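Local coordinates for L-lysine 6-monooxygenase involved in desferrioxamine biosynthesis (Erwinia amylovora CFBP1430, PDB 5O8P) that hydroxylates cadaverine as an FAD-dependent, NADP(H)-using monooxygenase in the biosynthesis of the siderophore desferrioxamine, at the interface of chains A and B. Sequence-based numbering; all coordinates share one arbitrary frame. Chains: chain A/B, L-lysine 6-monooxygenase involved in desferrioxamine biosynthesis.

Contact 1: the interface of chains A and B. Residues chain A 61-62, 78, 96; chain B 61-62, 78, 96.
A:Phe96 and B:Phe96 lie face to face where the two chains meet, their side chains arriving from opposite directions. The ring centroids are 3.7 Å apart and the planes are tilted by 23°, so this is a stack, slightly wedged rather than parallel. Each ring sets its CE2 rim over one face of the other, displaced from the ring centre. The separation of the nearest rim carbons is too short to be trusted at this resolution; the stacking itself is clear.

The stacked pair is bordered by the other two phenylalanines. CE1 of A:Phe96 lies in the plane of the B:Phe61 ring, at its edge, and comes 3.8 Å from CE2 of B:Phe61. The twin contact puts CE1 of B:Phe96 against the edge of A:Phe61. The two Phe61 side chains also point at each other, meeting through their CZ carbons at 3.7 Å. In both copies a chi1 of 67° tucks CG over the backbone, flanked by N and C, and from there the ring reaches across to its twin. Within each chain the thioether sulfur SD of Met62 rests on one face of the neighbouring Phe61, 3.8 Å above the ring plane and toward its rim. Two kinks, at chi2 and chi3, fold the methionine so that its sulfur returns over that ring.

Farther along, A:Leu78 and B:Leu78 meet nearly perpendicular to each other, CD1 to CD1 at 3.8 Å. Their other methyl groups, CD2, turn toward the opposite Met62: CG of A:Met62 lies 4.1 Å from CD2 of B:Leu78.

The result is an aromatic and aliphatic seam, made by loop residues and the 77-83 helices, that repeats about the two-fold. It joins two copies within the deposited tetramer and may serve the same purpose in the biological assembly.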
ATOM      1  N   PHE A  61     -11.181  13.887  -0.587  1.00 40.03           N
ATOM      2  CA  PHE A  61     -11.703  15.079  -1.274  1.00 38.58           C
ATOM      3  C   PHE A  61     -13.222  15.260  -1.243  1.00 37.65           C
ATOM      4  O   PHE A  61     -13.686  16.368  -1.411  1.00 47.78           O
ATOM      5  CB  PHE A  61     -11.195  15.182  -2.715  1.00 36.75           C
ATOM      6  CG  PHE A  61     -11.699  14.102  -3.634  1.00 38.17           C
ATOM      7  CD1 PHE A  61     -12.975  14.159  -4.183  1.00 34.78           C
ATOM      8  CD2 PHE A  61     -10.873  13.031  -3.986  1.00 39.92           C
ATOM      9  CE1 PHE A  61     -13.423  13.174  -5.041  1.00 34.45           C
ATOM     10  CE2 PHE A  61     -11.317  12.047  -4.848  1.00 37.10           C
ATOM     11  CZ  PHE A  61     -12.590  12.122  -5.377  1.00 36.43           C
ATOM     12  N   MET A  62     -13.989  14.197  -1.033  1.00 38.06           N
ATOM     13  CA  MET A  62     -15.441  14.305  -0.838  1.00 38.50           C
ATOM     14  C   MET A  62     -15.805  15.165   0.366  1.00 36.79           C
ATOM     15  O   MET A  62     -16.923  15.652   0.453  1.00 40.79           O
ATOM     16  CB  MET A  62     -16.088  12.919  -0.665  1.00 42.90           C
ATOM     17  CG  MET A  62     -15.995  12.021  -1.890  1.00 45.10           C
ATOM     18  SD  MET A  62     -14.421  11.140  -1.983  1.00 51.19           S
ATOM     19  CE  MET A  62     -14.725   9.781  -0.845  1.00 51.30           C
ATOM     20  N   LEU A  78     -14.672  18.354  -7.433  1.00 37.45           N
ATOM     21  CA  LEU A  78     -14.648  17.750  -8.766  1.00 37.10           C
ATOM     22  C   LEU A  78     -15.069  18.737  -9.842  1.00 34.96           C
ATOM     23  O   LEU A  78     -14.498  18.753 -10.928  1.00 31.41           O
ATOM     24  CB  LEU A  78     -15.514  16.482  -8.818  1.00 38.91           C
ATOM     25  CG  LEU A  78     -14.895  15.273  -8.117  1.00 37.80           C
ATOM     26  CD1 LEU A  78     -15.877  14.124  -8.122  1.00 37.41           C
ATOM     27  CD2 LEU A  78     -13.595  14.847  -8.785  1.00 37.14           C
ATOM     28  N   PHE A  96      -6.944  10.340  -3.011  1.00 36.73           N
ATOM     29  CA  PHE A  96      -8.056  10.914  -2.271  1.00 39.20           C
ATOM     30  C   PHE A  96      -7.748  12.249  -1.588  1.00 37.71           C
ATOM     31  O   PHE A  96      -8.665  13.040  -1.347  1.00 44.81           O
ATOM     32  CB  PHE A  96      -8.621   9.906  -1.236  1.00 40.11           C
ATOM     33  CG  PHE A  96      -9.672   8.970  -1.809  1.00 39.39           C
ATOM     34  CD1 PHE A  96     -10.964   9.418  -2.089  1.00 43.19           C
ATOM     35  CD2 PHE A  96      -9.370   7.656  -2.079  1.00 36.27           C
ATOM     36  CE1 PHE A  96     -11.906   8.568  -2.630  1.00 46.42           C
ATOM     37  CE2 PHE A  96     -10.309   6.796  -2.609  1.00 39.23           C
ATOM     38  CZ  PHE A  96     -11.580   7.250  -2.888  1.00 45.58           C
TER
ATOM     39  N   PHE B  61     -13.979   5.574  -9.639  1.00 32.37           N
ATOM     40  CA  PHE B  61     -15.403   5.923  -9.712  1.00 32.09           C
ATOM     41  C   PHE B  61     -15.746   7.194 -10.490  1.00 35.32           C
ATOM     42  O   PHE B  61     -16.864   7.314 -10.951  1.00 37.87           O
ATOM     43  CB  PHE B  61     -16.046   5.961  -8.331  1.00 31.41           C
ATOM     44  CG  PHE B  61     -15.559   7.066  -7.436  1.00 31.12           C
ATOM     45  CD1 PHE B  61     -16.041   8.353  -7.571  1.00 32.03           C
ATOM     46  CD2 PHE B  61     -14.666   6.798  -6.406  1.00 32.72           C
ATOM     47  CE1 PHE B  61     -15.620   9.367  -6.723  1.00 32.29           C
ATOM     48  CE2 PHE B  61     -14.245   7.801  -5.548  1.00 32.84           C
ATOM     49  CZ  PHE B  61     -14.733   9.086  -5.702  1.00 32.11           C
ATOM     50  N   MET B  62     -14.800   8.130 -10.635  1.00 38.10           N
ATOM     51  CA  MET B  62     -15.001   9.303 -11.483  1.00 37.83           C
ATOM     52  C   MET B  62     -15.270   8.940 -12.942  1.00 37.59           C
ATOM     53  O   MET B  62     -15.811   9.750 -13.683  1.00 42.25           O
ATOM     54  CB  MET B  62     -13.799  10.246 -11.420  1.00 43.85           C
ATOM     55  CG  MET B  62     -13.576  10.895 -10.067  1.00 48.78           C
ATOM     56  SD  MET B  62     -12.614   9.839  -8.972  1.00 61.20           S
ATOM     57  CE  MET B  62     -10.926  10.101  -9.541  1.00 56.10           C
ATOM     58  N   LEU B  78     -21.406   9.695  -7.152  1.00 27.43           N
ATOM     59  CA  LEU B  78     -21.469  10.345  -5.844  1.00 26.85           C
ATOM     60  C   LEU B  78     -22.881  10.753  -5.471  1.00 25.89           C
ATOM     61  O   LEU B  78     -23.283  10.610  -4.311  1.00 23.86           O
ATOM     62  CB  LEU B  78     -20.511  11.548  -5.765  1.00 27.28           C
ATOM     63  CG  LEU B  78     -19.038  11.137  -5.612  1.00 26.54           C
ATOM     64  CD1 LEU B  78     -18.148  12.347  -5.628  1.00 25.33           C
ATOM     65  CD2 LEU B  78     -18.786  10.340  -4.327  1.00 27.41           C
ATOM     66  N   PHE B  96     -11.325   3.854  -4.510  1.00 31.49           N
ATOM     67  CA  PHE B  96     -11.653   4.393  -5.820  1.00 32.85           C
ATOM     68  C   PHE B  96     -12.470   3.448  -6.702  1.00 34.44           C
ATOM     69  O   PHE B  96     -13.203   3.904  -7.585  1.00 38.67           O
ATOM     70  CB  PHE B  96     -10.395   4.868  -6.575  1.00 36.03           C
ATOM     71  CG  PHE B  96      -9.986   6.283  -6.228  1.00 38.08           C
ATOM     72  CD1 PHE B  96     -10.702   7.381  -6.714  1.00 39.57           C
ATOM     73  CD2 PHE B  96      -8.925   6.515  -5.383  1.00 36.91           C
ATOM     74  CE1 PHE B  96     -10.335   8.670  -6.379  1.00 40.25           C
ATOM     75  CE2 PHE B  96      -8.548   7.810  -5.048  1.00 38.83           C
ATOM     76  CZ  PHE B  96      -9.256   8.889  -5.547  1.00 39.97           C
TER

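Contact 2: the interface of chains A and B. Residues chain A 67, 71-72; chain B 76, 78-79, 82, 87.
From chain A comes a loop carrying A:Thr67, A:Pro71 and A:Thr72; it packs against the first turns of helix 77-83 of chain B, meeting B:Leu78, B:Asn79 and B:Lys82, and at one end touches the beginning of helix 87-93. A:Pro71 is the centrepiece, with 68 Å² of its surface hidden by the partner. Its ring lies against the helix backbone: CG is 3.5 Å from the carbonyl O of B:Leu78, a van der Waals contact, while CB faces the CB of that leucine.

The ring's CD turns toward the next helical turn, where it lies 3.9 Å from CG of B:Lys82. That lysine runs athwart the proline, offering the aliphatic root of its side chain, CB and CG, to the ring. B:Asn79 crosses A:Pro71 at about a right angle, and its amide reaches past the ring to A:Thr72. There the threonine's methyl group, CG2, meets the amide carbon CG of B:Asn79 at 3.6 Å. With CG anti to the backbone N (chi1 -162°), B:Asn79 turns its amide toward A:Thr72.

On the other side of the proline, the methyl CG2 of A:Thr67 comes in across the B:Leu78 side chain, 4.0 Å from its CD1. The carbonyl O of A:Thr67 lies beside the CD2 methyl of B:Leu87.

A bond within chain B is likely to steady the helix start that receives the proline. B:Ser76, just ahead of the helix, caps its first turn: the backbone N of B:Asn79 donates to the hydroxyl OG of B:Ser76, 2.8 Å away, with an angle of 153° at the hydrogen.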
ATOM      1  N   THR A  67     -20.028  18.400  -1.260  1.00 34.71           N
ATOM      2  CA  THR A  67     -20.316  17.043  -1.753  1.00 31.61           C
ATOM      3  C   THR A  67     -21.053  16.108  -0.765  1.00 33.62           C
ATOM      4  O   THR A  67     -21.890  15.327  -1.198  1.00 37.58           O
ATOM      5  CB  THR A  67     -19.036  16.360  -2.312  1.00 30.51           C
ATOM      6  OG1 THR A  67     -18.552  17.066  -3.458  1.00 32.30           O
ATOM      7  CG2 THR A  67     -19.296  14.954  -2.768  1.00 34.38           C
ATOM      8  N   PRO A  71     -23.635  16.370  -3.902  1.00 37.26           N
ATOM      9  CA  PRO A  71     -22.629  16.154  -4.941  1.00 38.03           C
ATOM     10  C   PRO A  71     -22.886  16.865  -6.257  1.00 36.55           C
ATOM     11  O   PRO A  71     -21.947  17.043  -7.020  1.00 40.23           O
ATOM     12  CB  PRO A  71     -22.686  14.642  -5.174  1.00 42.55           C
ATOM     13  CG  PRO A  71     -23.223  14.076  -3.911  1.00 42.09           C
ATOM     14  CD  PRO A  71     -24.184  15.099  -3.395  1.00 40.51           C
ATOM     15  N   THR A  72     -24.131  17.255  -6.528  1.00 37.34           N
ATOM     16  CA  THR A  72     -24.457  18.002  -7.750  1.00 38.25           C
ATOM     17  C   THR A  72     -24.119  19.499  -7.674  1.00 38.27           C
ATOM     18  O   THR A  72     -24.198  20.179  -8.707  1.00 36.69           O
ATOM     19  CB  THR A  72     -25.954  17.903  -8.144  1.00 37.11           C
ATOM     20  OG1 THR A  72     -26.749  18.714  -7.268  1.00 36.41           O
ATOM     21  CG2 THR A  72     -26.444  16.464  -8.133  1.00 36.24           C
TER
ATOM     22  N   SER B  76     -24.376  11.326 -11.389  1.00 30.79           N
ATOM     23  CA  SER B  76     -23.064  10.954 -10.888  1.00 34.13           C
ATOM     24  C   SER B  76     -23.160   9.802  -9.889  1.00 34.68           C
ATOM     25  O   SER B  76     -24.178   9.616  -9.222  1.00 35.47           O
ATOM     26  CB  SER B  76     -22.376  12.146 -10.214  1.00 34.42           C
ATOM     27  OG  SER B  76     -22.899  12.361  -8.914  1.00 36.23           O
ATOM     28  N   LEU B  78     -21.406   9.695  -7.152  1.00 27.43           N
ATOM     29  CA  LEU B  78     -21.469  10.345  -5.844  1.00 26.85           C
ATOM     30  C   LEU B  78     -22.881  10.753  -5.471  1.00 25.89           C
ATOM     31  O   LEU B  78     -23.283  10.610  -4.311  1.00 23.86           O
ATOM     32  CB  LEU B  78     -20.511  11.548  -5.765  1.00 27.28           C
ATOM     33  CG  LEU B  78     -19.038  11.137  -5.612  1.00 26.54           C
ATOM     34  CD1 LEU B  78     -18.148  12.347  -5.628  1.00 25.33           C
ATOM     35  CD2 LEU B  78     -18.786  10.340  -4.327  1.00 27.41           C
ATOM     36  N   ASN B  79     -23.641  11.242  -6.442  1.00 28.49           N
ATOM     37  CA  ASN B  79     -25.034  11.603  -6.161  1.00 31.69           C
ATOM     38  C   ASN B  79     -25.885  10.374  -5.886  1.00 32.64           C
ATOM     39  O   ASN B  79     -26.753  10.409  -5.025  1.00 37.17           O
ATOM     40  CB  ASN B  79     -25.659  12.424  -7.291  1.00 31.72           C
ATOM     41  CG  ASN B  79     -26.897  13.164  -6.847  1.00 31.48           C
ATOM     42  OD1 ASN B  79     -26.916  13.748  -5.762  1.00 30.76           O
ATOM     43  ND2 ASN B  79     -27.935  13.160  -7.688  1.00 30.74           N
ATOM     44  N   LYS B  82     -25.399   9.345  -2.487  1.00 30.94           N
ATOM     45  CA  LYS B  82     -26.093  10.269  -1.595  1.00 32.56           C
ATOM     46  C   LYS B  82     -27.592   9.975  -1.480  1.00 34.84           C
ATOM     47  O   LYS B  82     -28.143   9.972  -0.373  1.00 37.37           O
ATOM     48  CB  LYS B  82     -25.871  11.711  -2.073  1.00 33.33           C
ATOM     49  CG  LYS B  82     -26.532  12.800  -1.240  1.00 32.14           C
ATOM     50  CD  LYS B  82     -26.166  12.688   0.218  1.00 30.93           C
ATOM     51  CE  LYS B  82     -26.618  13.891   0.989  1.00 31.32           C
ATOM     52  NZ  LYS B  82     -26.495  13.599   2.437  1.00 33.02           N
ATOM     53  N   LEU B  87     -23.576   7.657   1.383  1.00 34.13           N
ATOM     54  CA  LEU B  87     -22.373   8.317   0.915  1.00 30.10           C
ATOM     55  C   LEU B  87     -21.313   8.345   2.001  1.00 29.86           C
ATOM     56  O   LEU B  87     -20.128   8.267   1.686  1.00 34.05           O
ATOM     57  CB  LEU B  87     -22.676   9.735   0.416  1.00 31.86           C
ATOM     58  CG  LEU B  87     -21.497  10.604  -0.031  1.00 31.59           C
ATOM     59  CD1 LEU B  87     -20.736  10.002  -1.195  1.00 30.32           C
ATOM     60  CD2 LEU B  87     -22.015  11.967  -0.420  1.00 33.12           C
TER

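The C-alpha centres of contact 1 and contact 2 lie about 9 Å apart, and B:Leu78 belongs to both. Its position near the start of helix 77-83 lets that helix serve two surfaces, joining the hydrophobic centre of contact 1 to the flanking loop packing of contact 2. Because the interface is two-fold symmetric, contact 2 has a twin with the chains exchanged, in which A:Leu78 takes the same part. Each subunit thus contributes both a helix and a loop, and the central patch continues into flanking ones, consistent with a continuous pairing of subunits within the tetramer.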